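BRO1 protein (Saccharomyces cerevisiae, PDB 1ZB1) helps concentrate and sort cargo proteins into the intralumenal vesicles of multivesicular bodies and recruits the DOA4 deubiquitinase to endosomes, this chain being its Bro1 domain. Local coordinates at residues A[125-128]-A[129-133]; A[158-161]-A[162-166]. All coordinates share one frame; numbering follows the deposited sequence.

How the contacts relate
Contacts 1 and 2 are short segments of two helices that follow each other in the chain, 118-139 and 146-165. Their centres lie about 11 Å apart, and the two segments pack directly on each other. Ala130 of contact 1 is the small residue at the junction: its CB is 3.5 Å from Phe159 CZ and also 3.5 Å from Cys158 CB. One turn away, Leu126 CD2 lies 3.6 Å from Leu162 CD2 and the same distance from Tyr161 CD2. Contact 1 is wholly buried. Contact 2 runs from this shared core to the exposed end of its helix. Trp349 of helix 349-371 touches residues of both segments.

Contact 1: A[125-128]-A[129-133]; sequences TLFN and IAVIF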
loop_
_atom_site.group_PDB
_atom_site.type_symbol
_atom_site.label_atom_id
_atom_site.label_comp_id
_atom_site.label_asym_id
_atom_site.label_seq_id
_atom_site.Cartn_x
_atom_site.Cartn_y
_atom_site.Cartn_z
ATOM N N THR A 125 9.827 -4.057 11.671
ATOM C CA THR A 125 8.705 -3.470 12.389
ATOM C C THR A 125 7.933 -2.498 11.471
ATOM O O THR A 125 6.701 -2.509 11.438
ATOM C CB THR A 125 9.200 -2.711 13.644
ATOM O OG1 THR A 125 9.711 -3.648 14.600
ATOM C CG2 THR A 125 8.059 -1.915 14.271
ATOM N N LEU A 126 8.654 -1.663 10.727
ATOM C CA LEU A 126 7.999 -0.700 9.832
ATOM C C LEU A 126 7.272 -1.405 8.685
ATOM O O LEU A 126 6.243 -0.928 8.192
ATOM C CB LEU A 126 9.023 0.312 9.292
ATOM C CG LEU A 126 8.518 1.339 8.267
ATOM C CD1 LEU A 126 7.262 2.047 8.779
ATOM C CD2 LEU A 126 9.628 2.348 8.003
ATOM N N PHE A 127 7.800 -2.544 8.258
ATOM C CA PHE A 127 7.144 -3.311 7.203
ATOM C C PHE A 127 5.757 -3.726 7.724
ATOM O O PHE A 127 4.745 -3.626 7.018
ATOM C CB PHE A 127 7.978 -4.556 6.866
ATOM C CG PHE A 127 7.398 -5.401 5.762
ATOM C CD1 PHE A 127 6.409 -6.341 6.029
ATOM C CD2 PHE A 127 7.840 -5.243 4.445
ATOM C CE1 PHE A 127 5.859 -7.120 5.008
ATOM C CE2 PHE A 127 7.301 -6.013 3.406
ATOM C CZ PHE A 127 6.308 -6.955 3.682
ATOM N N ASN A 128 5.710 -4.194 8.966
ATOM C CA ASN A 128 4.437 -4.608 9.552
ATOM C C ASN A 128 3.505 -3.414 9.786
ATOM O O ASN A 128 2.290 -3.533 9.639
ATOM C CB ASN A 128 4.682 -5.399 10.850
ATOM C CG ASN A 128 5.089 -6.849 10.573
ATOM O OD1 ASN A 128 5.004 -7.312 9.435
ATOM N ND2 ASN A 128 5.521 -7.567 11.606
ATOM N N ILE A 129 4.073 -2.263 10.136
ATOM C CA ILE A 129 3.276 -1.053 10.344
ATOM C C ILE A 129 2.552 -0.717 9.030
ATOM O O ILE A 129 1.352 -0.406 9.015
ATOM C CB ILE A 129 4.183 0.130 10.765
ATOM C CG1 ILE A 129 4.608 -0.042 12.229
ATOM C CG2 ILE A 129 3.459 1.458 10.567
ATOM C CD1 ILE A 129 5.626 0.986 12.709
ATOM N N ALA A 130 3.286 -0.790 7.923
ATOM C CA ALA A 130 2.709 -0.514 6.604
ATOM C C ALA A 130 1.587 -1.508 6.306
ATOM O O ALA A 130 0.502 -1.131 5.837
ATOM C CB ALA A 130 3.800 -0.604 5.523
ATOM N N VAL A 131 1.845 -2.786 6.568
ATOM C CA VAL A 131 0.829 -3.810 6.326
ATOM C C VAL A 131 -0.400 -3.556 7.204
ATOM O O VAL A 131 -1.538 -3.666 6.742
ATOM C CB VAL A 131 1.370 -5.233 6.629
ATOM C CG1 VAL A 131 0.229 -6.249 6.594
ATOM C CG2 VAL A 131 2.431 -5.622 5.587
ATOM N N ILE A 132 -0.169 -3.218 8.466
ATOM C CA ILE A 132 -1.276 -2.972 9.380
ATOM C C ILE A 132 -2.147 -1.805 8.895
ATOM O O ILE A 132 -3.365 -1.821 9.070
ATOM C CB ILE A 132 -0.760 -2.731 10.817
ATOM C CG1 ILE A 132 -0.110 -4.021 11.341
ATOM C CG2 ILE A 132 -1.920 -2.333 11.737
ATOM C CD1 ILE A 132 0.617 -3.869 12.663
ATOM N N PHE A 133 -1.541 -0.796 8.277
ATOM C CA PHE A 133 -2.340 0.307 7.759
ATOM C C PHE A 133 -3.290 -0.228 6.674
ATOM O O PHE A 133 -4.427 0.223 6.578
ATOM C CB PHE A 133 -1.459 1.422 7.173
ATOM C CG PHE A 133 -0.946 2.408 8.198
ATOM C CD1 PHE A 133 -1.831 3.077 9.057
ATOM C CD2 PHE A 133 0.414 2.699 8.280
ATOM C CE1 PHE A 133 -1.366 4.017 9.975
ATOM C CE2 PHE A 133 0.896 3.645 9.200
ATOM C CZ PHE A 133 0.003 4.305 10.048
#
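Phe127 and Val131 meet one turn apart on helix 118-139. The methyl Val131 CG2 approaches the ring obliquely and comes to 3.8 Å from Phe127 CE1. With Val131 CG1 anti to the backbone N (chi1 171°), CG2 falls beside that N and lies over the preceding turn. The tight part is the backbone. Ile129 N, Ala130 N, Val131 N and Ile132 N bond to the carbonyls of Thr125, Leu126, Phe127 and Asn128. The shortest of these is Ile132 N to Asn128 O, 2.7 Å. Ile132 CG1 also lies against this oxygen, 3.0 Å from Asn128 O. These i to i+4 bonds define a regular alpha-helix, here a buried part of helix 118-139 in the Bro1 domain. Leu126 and Ala130 face helix 146-165, Ile129 and Ile132 face helix 65-86, and Trp349 of helix 349-371 reaches Leu126 and Ile129. Side chains within the segment meet more loosely. Leu126 CD1 is 4.1 Å from Ile129 CB, and Thr125 CG2 is 4.1 Å from Ile129 CD1. There is no solvent side, since every touching residue is buried. The polar ends are satisfied elsewhere: Thr125 OG1 bonds to Glu121 O, and Asn128 OD1 takes a bond from Lys16 N.

Contact 2: A[158-161]-A[162-166]; sequences CFEY and LSENF
Cys158 O and Leu162 N begin a ladder of i to i+4 bonds along the last turns of helix 146-165. Ser163 N bonds to Phe159 O and Glu164 N to Glu160 O. The next bond, Asn165 N to Tyr161 O, is weak, with an N-H...O angle of 125°. Phe166 is the first residue to leave helical geometry.

The side chain of Asn165 adds a second bond to the same oxygen. Its ND2 gives a straighter bond to Tyr161 O, at 2.9 Å and 160°. The donor lies in the carbonyl plane on a lone pair, and the oxygen lies in the amide plane. The same ND2 sits over the centre of the Tyr161 ring, 3.2 Å above its plane. Amide and ring are stacked, with their planes 22° apart, and Asn165 CB makes a CH-pi contact with the same ring. Tyr161 CG is anti to the backbone N and beside its own carbonyl carbon, which brings the ring next to the carbonyl that Asn165 grips. Phe166 CE1 meets Tyr161 CE2 obliquely at 3.9 Å.

Glu160 O takes two bonds from the same face of its plane, one from Glu164 N and one from Ser163 OG at 2.9 Å. Glu160 and Glu164 run side by side, with OE2 of Glu160 4.7 Å from OE2 of Glu164. Long, weak ion pairs with Arg180 probably ease the like charges. On the buried side, Phe159 CD1 touches Leu162 CD1 at 4.1 Å, next to helices 118-139 and 176-198.

One weak backbone bond and the departure of Phe166 from helical geometry mark the C-terminal end of helix 146-165, where the Asn165 amide bonds back to the carbonyl one turn earlier, within the mostly helical Bro1 domain.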
loop_
_atom_site.group_PDB
_atom_site.type_symbol
_atom_site.label_atom_id
_atom_site.label_comp_id
_atom_site.label_asym_id
_atom_site.label_seq_id
_atom_site.Cartn_x
_atom_site.Cartn_y
_atom_site.Cartn_z
ATOM N N CYS A 158 4.764 4.520 4.184
ATOM C CA CYS A 158 5.662 3.615 4.902
ATOM C C CYS A 158 6.501 2.724 3.974
ATOM O O CYS A 158 7.710 2.578 4.179
ATOM C CB CYS A 158 4.864 2.735 5.874
ATOM S SG CYS A 158 4.062 3.653 7.222
ATOM N N PHE A 159 5.870 2.117 2.972
ATOM C CA PHE A 159 6.601 1.258 2.031
ATOM C C PHE A 159 7.613 2.046 1.205
ATOM O O PHE A 159 8.684 1.537 0.856
ATOM C CB PHE A 159 5.634 0.537 1.092
ATOM C CG PHE A 159 4.926 -0.628 1.730
ATOM C CD1 PHE A 159 5.659 -1.648 2.346
ATOM C CD2 PHE A 159 3.536 -0.729 1.684
ATOM C CE1 PHE A 159 5.021 -2.755 2.903
ATOM C CE2 PHE A 159 2.886 -1.838 2.240
ATOM C CZ PHE A 159 3.634 -2.855 2.852
ATOM N N GLU A 160 7.264 3.288 0.891
ATOM C CA GLU A 160 8.135 4.166 0.122
ATOM C C GLU A 160 9.406 4.464 0.921
ATOM O O GLU A 160 10.514 4.389 0.388
ATOM C CB GLU A 160 7.392 5.468 -0.203
ATOM C CG GLU A 160 8.236 6.520 -0.899
ATOM C CD GLU A 160 7.418 7.733 -1.305
ATOM O OE1 GLU A 160 6.879 8.421 -0.410
ATOM O OE2 GLU A 160 7.312 7.991 -2.523
ATOM N N TYR A 161 9.239 4.798 2.197
ATOM C CA TYR A 161 10.375 5.096 3.074
ATOM C C TYR A 161 11.280 3.875 3.195
ATOM O O TYR A 161 12.509 3.991 3.203
ATOM C CB TYR A 161 9.881 5.502 4.465
ATOM C CG TYR A 161 10.994 5.842 5.439
ATOM C CD1 TYR A 161 11.470 7.148 5.554
ATOM C CD2 TYR A 161 11.574 4.854 6.239
ATOM C CE1 TYR A 161 12.493 7.465 6.445
ATOM C CE2 TYR A 161 12.601 5.157 7.129
ATOM C CZ TYR A 161 13.053 6.468 7.228
ATOM O OH TYR A 161 14.049 6.788 8.124
ATOM N N LEU A 162 10.665 2.703 3.305
ATOM C CA LEU A 162 11.415 1.458 3.400
ATOM C C LEU A 162 12.268 1.215 2.141
ATOM O O LEU A 162 13.445 0.848 2.234
ATOM C CB LEU A 162 10.449 0.282 3.592
ATOM C CG LEU A 162 9.842 0.114 4.997
ATOM C CD1 LEU A 162 8.704 -0.895 4.934
ATOM C CD2 LEU A 162 10.913 -0.355 5.985
ATOM N N SER A 163 11.681 1.418 0.967
ATOM C CA SER A 163 12.423 1.176 -0.271
ATOM C C SER A 163 13.572 2.153 -0.466
ATOM O O SER A 163 14.600 1.800 -1.040
ATOM C CB SER A 163 11.494 1.239 -1.488
ATOM O OG SER A 163 11.078 2.566 -1.739
ATOM N N GLU A 164 13.406 3.378 0.019
ATOM C CA GLU A 164 14.452 4.385 -0.136
ATOM C C GLU A 164 15.475 4.439 0.997
ATOM O O GLU A 164 16.544 5.031 0.831
ATOM C CB GLU A 164 13.820 5.773 -0.295
ATOM C CG GLU A 164 12.768 5.850 -1.385
ATOM C CD GLU A 164 12.224 7.254 -1.580
ATOM O OE1 GLU A 164 12.054 7.978 -0.577
ATOM O OE2 GLU A 164 11.953 7.628 -2.740
ATOM N N ASN A 165 15.178 3.810 2.135
ATOM C CA ASN A 165 16.097 3.871 3.272
ATOM C C ASN A 165 16.812 2.611 3.761
ATOM O O ASN A 165 17.790 2.718 4.495
ATOM C CB ASN A 165 15.382 4.541 4.448
ATOM C CG ASN A 165 15.164 6.021 4.212
ATOM O OD1 ASN A 165 16.055 6.838 4.468
ATOM N ND2 ASN A 165 13.989 6.376 3.698
ATOM N N PHE A 166 16.341 1.426 3.388
ATOM C CA PHE A 166 17.016 0.200 3.817
ATOM C C PHE A 166 17.385 -0.590 2.566
ATOM O O PHE A 166 16.514 -1.135 1.889
ATOM C CB PHE A 166 16.105 -0.609 4.741
ATOM C CG PHE A 166 15.658 0.152 5.956
ATOM C CD1 PHE A 166 14.462 0.865 5.947
ATOM C CD2 PHE A 166 16.442 0.175 7.107
ATOM C CE1 PHE A 166 14.052 1.589 7.070
ATOM C CE2 PHE A 166 16.043 0.897 8.233
ATOM C CZ PHE A 166 14.844 1.605 8.214
#